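PDB 4GF2: erythrocyte binding antigen 140 from Plasmodium falciparum, which probably binds a receptor on the host red blood cell surface as an adhesin of erythrocyte invasion, represented here by its region of two Duffy-binding-like domains. Local coordinates for residues Arg282-Ile287 with Tyr364-Leu369. The protein carries 3 engineered substitutions. Numbering follows the deposited sequence.
Sequences RYTATI and YKEHLL
Thr284 and Glu366 meet where the start of helix 285-293 comes up against helix 361-382, a long helix of the second Duffy-binding-like (DBL) domain. Thr284 occupies the N-cap position, although its own side chain makes no capping bond; Glu366 comes across from the other helix to meet it. Its CG lies anti to the backbone N (chi1 -177°) and the chain stays extended beyond it, which carries the carboxylate to the helix start. The two side chains cross at roughly a right angle, with Thr284 CB 3.7 Å from Glu366 CG. Thr284 OG1 donates a 3.1 Å hydrogen bond to Glu366 OE2, though the hydroxyl sits too close to another atom for its position to be certain. The other carboxylate oxygen, OE1, forms a salt bridge with Arg216. Deeper in, buried Thr284 packs its CG2 3.6 Å from Glu366 O and also touches Phe314 of helix 308-314. Past this the contact thins quickly: His367 CA is 4.5 Å from Thr284 CG2, while its ring turns to Phe314 and its NE2 is hydrogen-bonded to Leu350 O. On the partly exposed side, Ala285 contributes a single methyl, its CB resting 3.5 Å from Glu366 OE2.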
ATOM      1  N   ARG A 282       8.274  -2.745  10.770  1.00 49.90           N
ATOM      2  CA  ARG A 282       9.652  -2.272  10.837  1.00 57.93           C
ATOM      3  C   ARG A 282      10.655  -3.115  10.051  1.00 61.83           C
ATOM      4  O   ARG A 282      11.770  -2.660   9.801  1.00 67.54           O
ATOM      5  CB  ARG A 282      10.089  -2.118  12.298  1.00 63.83           C
ATOM      6  CG  ARG A 282       9.478  -0.890  12.959  1.00 67.17           C
ATOM      7  CD  ARG A 282       9.693  -0.849  14.463  1.00 70.68           C
ATOM      8  NE  ARG A 282       8.957   0.261  15.065  1.00 73.06           N
ATOM      9  CZ  ARG A 282       8.861   0.490  16.372  1.00 75.41           C
ATOM     10  NH1 ARG A 282       9.459  -0.312  17.245  1.00 77.60           N
ATOM     11  NH2 ARG A 282       8.163   1.528  16.808  1.00 74.84           N
ATOM     12  N   TYR A 283      10.278  -4.326   9.649  1.00 49.73           N
ATOM     13  CA  TYR A 283      11.177  -5.124   8.817  1.00 44.47           C
ATOM     14  C   TYR A 283      10.805  -5.074   7.330  1.00 42.71           C
ATOM     15  O   TYR A 283      11.381  -5.795   6.516  1.00 43.76           O
ATOM     16  CB  TYR A 283      11.347  -6.568   9.342  1.00 42.39           C
ATOM     17  CG  TYR A 283      10.149  -7.495   9.293  1.00 41.50           C
ATOM     18  CD1 TYR A 283       9.399  -7.659   8.134  1.00 39.78           C
ATOM     19  CD2 TYR A 283       9.803  -8.252  10.405  1.00 42.66           C
ATOM     20  CE1 TYR A 283       8.319  -8.525   8.099  1.00 40.91           C
ATOM     21  CE2 TYR A 283       8.731  -9.118  10.379  1.00 43.52           C
ATOM     22  CZ  TYR A 283       7.993  -9.254   9.227  1.00 43.88           C
ATOM     23  OH  TYR A 283       6.924 -10.120   9.208  1.00 47.42           O
ATOM     24  N   THR A 284       9.856  -4.206   6.984  1.00 41.62           N
ATOM     25  CA  THR A 284       9.595  -3.873   5.587  1.00 42.93           C
ATOM     26  C   THR A 284       9.480  -2.362   5.385  1.00 42.57           C
ATOM     27  O   THR A 284      10.371  -1.742   4.811  1.00 41.57           O
ATOM     28  CB  THR A 284       8.318  -4.555   5.034  1.00 47.40           C
ATOM     29  OG1 THR A 284       7.375  -4.776   6.090  1.00 53.98           O
ATOM     30  CG2 THR A 284       8.666  -5.884   4.396  1.00 44.66           C
ATOM     31  N   ALA A 285       8.393  -1.771   5.871  1.00 44.27           N
ATOM     32  CA  ALA A 285       8.084  -0.376   5.574  1.00 45.44           C
ATOM     33  C   ALA A 285       9.202   0.565   6.013  1.00 47.35           C
ATOM     34  O   ALA A 285       9.649   1.414   5.242  1.00 49.29           O
ATOM     35  CB  ALA A 285       6.777   0.022   6.229  1.00 45.91           C
ATOM     36  N   THR A 286       9.654   0.410   7.252  1.00 47.92           N
ATOM     37  CA  THR A 286      10.683   1.285   7.801  1.00 50.63           C
ATOM     38  C   THR A 286      11.950   1.300   6.939  1.00 52.23           C
ATOM     39  O   THR A 286      12.474   2.365   6.621  1.00 55.09           O
ATOM     40  CB  THR A 286      11.046   0.878   9.240  1.00 51.30           C
ATOM     41  OG1 THR A 286       9.879   0.957  10.066  1.00 51.54           O
ATOM     42  CG2 THR A 286      12.123   1.793   9.802  1.00 54.00           C
ATOM     43  N   ILE A 287      12.440   0.125   6.558  1.00 51.16           N
ATOM     44  CA  ILE A 287      13.666   0.050   5.767  1.00 52.71           C
ATOM     45  C   ILE A 287      13.430   0.567   4.349  1.00 47.95           C
ATOM     46  O   ILE A 287      14.285   1.245   3.776  1.00 50.89           O
ATOM     47  CB  ILE A 287      14.234  -1.381   5.705  1.00 58.60           C
ATOM     48  CG1 ILE A 287      14.464  -1.920   7.119  1.00 67.98           C
ATOM     49  CG2 ILE A 287      15.544  -1.392   4.929  1.00 56.56           C
ATOM     50  CD1 ILE A 287      15.198  -3.251   7.168  1.00 73.42           C
ATOM     51  N   TYR A 364       1.644  -6.193  -1.101  1.00 38.19           N
ATOM     52  CA  TYR A 364       2.451  -6.984  -2.012  1.00 35.97           C
ATOM     53  C   TYR A 364       3.697  -6.207  -2.422  1.00 34.55           C
ATOM     54  O   TYR A 364       4.802  -6.748  -2.425  1.00 33.32           O
ATOM     55  CB  TYR A 364       1.642  -7.384  -3.244  1.00 37.72           C
ATOM     56  CG  TYR A 364       2.380  -8.350  -4.128  1.00 38.53           C
ATOM     57  CD1 TYR A 364       3.226  -7.893  -5.123  1.00 39.08           C
ATOM     58  CD2 TYR A 364       2.254  -9.722  -3.951  1.00 38.91           C
ATOM     59  CE1 TYR A 364       3.915  -8.770  -5.929  1.00 38.78           C
ATOM     60  CE2 TYR A 364       2.942 -10.611  -4.755  1.00 38.54           C
ATOM     61  CZ  TYR A 364       3.772 -10.126  -5.745  1.00 38.83           C
ATOM     62  OH  TYR A 364       4.468 -10.992  -6.556  1.00 38.54           O
ATOM     63  N   LYS A 365       3.515  -4.935  -2.759  1.00 36.34           N
ATOM     64  CA  LYS A 365       4.626  -4.076  -3.143  1.00 41.72           C
ATOM     65  C   LYS A 365       5.615  -3.991  -1.985  1.00 41.25           C
ATOM     66  O   LYS A 365       6.823  -4.163  -2.157  1.00 39.89           O
ATOM     67  CB  LYS A 365       4.105  -2.685  -3.502  1.00 51.84           C
ATOM     68  CG  LYS A 365       5.171  -1.705  -3.959  1.00 61.81           C
ATOM     69  CD  LYS A 365       4.583  -0.318  -4.189  1.00 72.42           C
ATOM     70  CE  LYS A 365       5.650   0.676  -4.631  1.00 78.47           C
ATOM     71  NZ  LYS A 365       5.091   2.043  -4.827  1.00 83.66           N
ATOM     72  N   GLU A 366       5.081  -3.747  -0.795  1.00 43.35           N
ATOM     73  CA  GLU A 366       5.896  -3.627   0.401  1.00 44.35           C
ATOM     74  C   GLU A 366       6.709  -4.903   0.633  1.00 40.84           C
ATOM     75  O   GLU A 366       7.883  -4.838   1.002  1.00 41.94           O
ATOM     76  CB  GLU A 366       5.000  -3.315   1.598  1.00 47.82           C
ATOM     77  CG  GLU A 366       5.736  -3.090   2.891  1.00 51.75           C
ATOM     78  CD  GLU A 366       4.816  -2.617   4.004  1.00 57.76           C
ATOM     79  OE1 GLU A 366       3.767  -2.010   3.698  1.00 56.54           O
ATOM     80  OE2 GLU A 366       5.144  -2.857   5.184  1.00 63.76           O
ATOM     81  N   HIS A 367       6.097  -6.063   0.397  1.00 37.62           N
ATOM     82  CA  HIS A 367       6.807  -7.325   0.566  1.00 35.56           C
ATOM     83  C   HIS A 367       7.916  -7.505  -0.468  1.00 36.15           C
ATOM     84  O   HIS A 367       9.012  -7.964  -0.143  1.00 38.66           O
ATOM     85  CB  HIS A 367       5.853  -8.512   0.477  1.00 34.64           C
ATOM     86  CG  HIS A 367       6.537  -9.834   0.633  1.00 36.62           C
ATOM     87  ND1 HIS A 367       6.518 -10.546   1.814  1.00 38.78           N
ATOM     88  CD2 HIS A 367       7.283 -10.561  -0.233  1.00 37.79           C
ATOM     89  CE1 HIS A 367       7.216 -11.659   1.665  1.00 39.56           C
ATOM     90  NE2 HIS A 367       7.691 -11.691   0.433  1.00 38.95           N
ATOM     91  N   LEU A 368       7.628  -7.162  -1.717  1.00 35.21           N
ATOM     92  CA  LEU A 368       8.598  -7.344  -2.785  1.00 36.05           C
ATOM     93  C   LEU A 368       9.833  -6.491  -2.540  1.00 36.74           C
ATOM     94  O   LEU A 368      10.963  -6.955  -2.683  1.00 37.75           O
ATOM     95  CB  LEU A 368       7.979  -6.982  -4.131  1.00 38.54           C
ATOM     96  CG  LEU A 368       8.951  -7.047  -5.306  1.00 39.96           C
ATOM     97  CD1 LEU A 368       9.558  -8.435  -5.391  1.00 35.99           C
ATOM     98  CD2 LEU A 368       8.249  -6.675  -6.601  1.00 44.30           C
ATOM     99  N   LEU A 369       9.614  -5.238  -2.169  1.00 37.22           N
ATOM    100  CA  LEU A 369      10.714  -4.327  -1.907  1.00 40.48           C
ATOM    101  C   LEU A 369      11.533  -4.818  -0.718  1.00 43.85           C
ATOM    102  O   LEU A 369      12.752  -4.651  -0.682  1.00 46.49           O
ATOM    103  CB  LEU A 369      10.180  -2.920  -1.652  1.00 41.76           C
ATOM    104  CG  LEU A 369       9.441  -2.297  -2.838  1.00 42.79           C
ATOM    105  CD1 LEU A 369       8.747  -1.010  -2.423  1.00 42.72           C
ATOM    106  CD2 LEU A 369      10.401  -2.040  -3.984  1.00 46.63           C
TER